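Local atomic coordinates of RNase III (Scheffersomyces stipitis, PDB entry 7DEY), a protein that probably cleaves double-stranded RNA endonucleolytically to leave 5'-phosphomonoester ends, as a yeast Dicer of the ribonuclease III family. Residues Val172-Val184 against His191-Val203. Numbering follows the deposited sequence.
Sequences VGTASSHPLYVVV and HDFVVECRMGNDV
The guanidinium of Arg198 has the isopropyl group of Val182 over one face, displaced toward the rim, with CG2 of Val182 3.9 Å from NH1 of Arg198. At its edge, in plane, stands the carboxylate of Glu196, joined by a long, weak salt bridge from NE of Arg198 to OE1 of Glu196 (3.4 Å). The Arg198 side chain crosses that of Val182 at about a right angle, while CG2 of Val184 packs against the stem of Glu196. On the other face of the sheet, the Tyr181 ring is met obliquely by Cys197, whose SG, turned anti to its own backbone N (chi1 158°), lies 4.3 Å from the ring centroid. Beside them, Val195 CG1 reaches Tyr181 CB at 3.9 Å. Lys165 adds a cation-pi contact to the tyrosine. Farther along, Met199 bends at chi2 and chi3 to bring CE within 3.4 Å of Pro179 CD. The backbones are joined by an antiparallel ladder in which Leu180–Arg198 and Val182–Glu196 are the hydrogen-bonded pairs; Val184 N extends it with a nearly straight bond to Val194 O (2.9 Å, 177°). Successive side chains alternate between a mixed face (Leu180, Val182, Glu196, Arg198) and one of Tyr181, Val183, Val195 and Cys197, which packs on helices 164-172 and 212-224. With strand 202-208, this hairpin completes the three-stranded sheet of the alpha-beta-beta-beta-alpha double-stranded RNA-binding fold.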
# COMPACT_ATOMS: atom_id res chain seq x y z
N VAL C 172 -36.04 5.28 4.63
CA VAL C 172 -37.19 4.39 4.72
C VAL C 172 -38.06 4.65 5.95
O VAL C 172 -39.02 3.91 6.21
CB VAL C 172 -36.69 2.93 4.67
CG1 VAL C 172 -36.08 2.53 5.99
CG2 VAL C 172 -37.81 1.97 4.23
N GLY C 173 -37.76 5.70 6.71
CA GLY C 173 -38.46 5.90 7.97
C GLY C 173 -39.35 7.12 8.14
O GLY C 173 -38.92 8.26 7.93
N THR C 174 -40.60 6.88 8.54
CA THR C 174 -41.51 7.92 9.00
C THR C 174 -41.93 7.57 10.43
O THR C 174 -41.41 6.63 11.03
CB THR C 174 -42.72 8.07 8.07
OG1 THR C 174 -43.22 6.77 7.71
CG2 THR C 174 -42.34 8.87 6.81
N ALA C 175 -42.88 8.33 10.97
CA ALA C 175 -43.47 7.97 12.26
C ALA C 175 -44.39 6.75 12.13
O ALA C 175 -44.52 5.97 13.09
CB ALA C 175 -44.23 9.15 12.85
N SER C 176 -45.02 6.57 10.97
CA SER C 176 -45.92 5.45 10.74
C SER C 176 -45.17 4.14 10.95
O SER C 176 -45.39 3.43 11.94
CB SER C 176 -46.48 5.48 9.31
OG SER C 176 -46.91 6.78 8.93
N SER C 177 -44.22 3.86 10.06
CA SER C 177 -43.39 2.66 10.12
C SER C 177 -41.93 3.10 10.08
O SER C 177 -41.45 3.60 9.06
CB SER C 177 -43.72 1.73 8.96
OG SER C 177 -43.69 2.43 7.73
N HIS C 178 -41.24 2.94 11.20
CA HIS C 178 -39.81 3.19 11.29
C HIS C 178 -39.10 1.93 11.77
O HIS C 178 -39.71 1.08 12.42
CB HIS C 178 -39.50 4.37 12.23
CG HIS C 178 -40.08 4.24 13.60
ND1 HIS C 178 -39.78 3.20 14.45
CD2 HIS C 178 -40.93 5.05 14.28
CE1 HIS C 178 -40.43 3.35 15.59
NE2 HIS C 178 -41.14 4.47 15.51
N PRO C 179 -37.81 1.78 11.47
CA PRO C 179 -37.16 0.49 11.72
C PRO C 179 -36.78 0.30 13.18
O PRO C 179 -36.30 1.23 13.85
CB PRO C 179 -35.92 0.55 10.82
CG PRO C 179 -35.63 1.99 10.68
CD PRO C 179 -36.93 2.72 10.75
N LEU C 180 -37.01 -0.92 13.68
CA LEU C 180 -36.66 -1.33 15.03
C LEU C 180 -35.48 -2.28 14.98
O LEU C 180 -35.27 -2.98 13.98
CB LEU C 180 -37.84 -2.01 15.74
CG LEU C 180 -39.14 -1.20 15.93
CD1 LEU C 180 -38.84 0.25 16.25
CD2 LEU C 180 -40.07 -1.28 14.72
N TYR C 181 -34.70 -2.31 16.06
CA TYR C 181 -33.44 -3.07 16.12
C TYR C 181 -33.51 -4.08 17.26
O TYR C 181 -33.15 -3.76 18.39
CB TYR C 181 -32.26 -2.12 16.28
CG TYR C 181 -32.09 -1.20 15.10
CD1 TYR C 181 -32.97 -0.13 14.89
CD2 TYR C 181 -31.08 -1.42 14.17
CE1 TYR C 181 -32.83 0.70 13.79
CE2 TYR C 181 -30.93 -0.58 13.06
CZ TYR C 181 -31.81 0.48 12.89
OH TYR C 181 -31.68 1.31 11.81
N VAL C 182 -33.93 -5.30 16.95
CA VAL C 182 -34.29 -6.30 17.95
C VAL C 182 -33.13 -7.28 18.12
O VAL C 182 -32.78 -8.01 17.18
CB VAL C 182 -35.57 -7.05 17.56
CG1 VAL C 182 -36.19 -7.69 18.78
CG2 VAL C 182 -36.55 -6.12 16.85
N VAL C 183 -32.57 -7.34 19.33
CA VAL C 183 -31.50 -8.29 19.63
C VAL C 183 -32.04 -9.71 19.52
O VAL C 183 -33.16 -10.01 19.97
CB VAL C 183 -30.93 -8.02 21.04
CG1 VAL C 183 -29.61 -8.76 21.23
CG2 VAL C 183 -30.73 -6.52 21.26
N VAL C 184 -31.25 -10.59 18.91
CA VAL C 184 -31.65 -11.97 18.66
C VAL C 184 -30.84 -12.96 19.49
O VAL C 184 -31.42 -13.86 20.10
CB VAL C 184 -31.56 -12.29 17.15
CG1 VAL C 184 -32.13 -13.68 16.85
CG2 VAL C 184 -32.31 -11.24 16.37
N HIS C 191 -18.84 -13.65 24.41
CA HIS C 191 -19.08 -12.86 23.22
C HIS C 191 -20.23 -13.36 22.37
O HIS C 191 -20.07 -14.34 21.64
N ASP C 192 -21.39 -12.72 22.49
CA ASP C 192 -22.49 -12.95 21.55
C ASP C 192 -23.48 -11.79 21.70
O ASP C 192 -24.31 -11.80 22.61
CB ASP C 192 -23.16 -14.29 21.79
N PHE C 193 -23.38 -10.81 20.81
CA PHE C 193 -24.39 -9.75 20.71
C PHE C 193 -24.70 -9.55 19.24
O PHE C 193 -23.86 -9.05 18.48
CB PHE C 193 -23.94 -8.45 21.38
N VAL C 194 -25.88 -9.98 18.82
CA VAL C 194 -26.31 -9.88 17.44
C VAL C 194 -27.72 -9.29 17.41
O VAL C 194 -28.60 -9.72 18.17
CB VAL C 194 -26.27 -11.25 16.73
CG1 VAL C 194 -24.85 -11.77 16.67
CG2 VAL C 194 -27.15 -12.22 17.44
N VAL C 195 -27.92 -8.29 16.55
CA VAL C 195 -29.14 -7.50 16.53
C VAL C 195 -29.70 -7.48 15.11
O VAL C 195 -28.94 -7.50 14.13
CB VAL C 195 -28.88 -6.06 17.03
CG1 VAL C 195 -30.17 -5.26 17.11
CG2 VAL C 195 -28.15 -6.09 18.37
N GLU C 196 -31.02 -7.44 15.00
CA GLU C 196 -31.71 -7.48 13.71
C GLU C 196 -32.46 -6.18 13.48
O GLU C 196 -33.24 -5.74 14.33
CB GLU C 196 -32.67 -8.66 13.63
CG GLU C 196 -32.08 -9.94 13.03
CD GLU C 196 -33.13 -11.00 12.75
OE1 GLU C 196 -33.93 -10.80 11.81
OE2 GLU C 196 -33.16 -12.02 13.47
N CYS C 197 -32.23 -5.57 12.32
CA CYS C 197 -32.87 -4.32 11.93
C CYS C 197 -34.08 -4.66 11.07
O CYS C 197 -33.95 -4.95 9.88
CB CYS C 197 -31.87 -3.43 11.19
SG CYS C 197 -32.61 -2.17 10.12
N ARG C 198 -35.27 -4.62 11.67
CA ARG C 198 -36.48 -5.04 10.99
C ARG C 198 -37.39 -3.84 10.75
O ARG C 198 -37.54 -2.99 11.62
CB ARG C 198 -37.24 -6.10 11.78
CG ARG C 198 -36.53 -7.45 11.86
CD ARG C 198 -37.38 -8.49 12.59
NE ARG C 198 -36.55 -9.38 13.40
CZ ARG C 198 -36.87 -9.79 14.62
NH1 ARG C 198 -38.00 -9.37 15.18
NH2 ARG C 198 -36.06 -10.59 15.29
N MET C 199 -37.98 -3.79 9.57
CA MET C 199 -38.97 -2.78 9.23
C MET C 199 -40.32 -3.50 9.12
O MET C 199 -40.79 -3.83 8.03
CB MET C 199 -38.54 -2.03 7.91
CG MET C 199 -39.61 -1.25 7.14
SD MET C 199 -40.00 0.37 7.84
CE MET C 199 -38.35 0.92 8.21
N GLY C 200 -40.95 -3.70 10.27
CA GLY C 200 -42.24 -4.38 10.32
C GLY C 200 -42.18 -5.89 10.41
O GLY C 200 -42.43 -6.47 11.47
N ASN C 201 -41.86 -6.55 9.29
CA ASN C 201 -41.79 -8.01 9.25
C ASN C 201 -40.51 -8.57 8.62
O ASN C 201 -40.21 -9.75 8.84
CB ASN C 201 -43.01 -8.57 8.49
CG ASN C 201 -43.42 -7.70 7.31
OD1 ASN C 201 -42.68 -6.79 6.91
ND2 ASN C 201 -44.59 -7.97 6.74
N ASP C 202 -39.74 -7.75 7.90
CA ASP C 202 -38.59 -8.18 7.10
C ASP C 202 -37.29 -7.73 7.75
O ASP C 202 -37.21 -6.62 8.28
CB ASP C 202 -38.70 -7.58 5.70
CG ASP C 202 -39.29 -6.19 5.72
OD1 ASP C 202 -39.64 -5.76 6.84
OD2 ASP C 202 -39.39 -5.53 4.66
N VAL C 203 -36.27 -8.58 7.70
CA VAL C 203 -34.98 -8.33 8.38
C VAL C 203 -34.03 -7.64 7.39
O VAL C 203 -33.24 -8.29 6.71
CB VAL C 203 -34.37 -9.62 8.91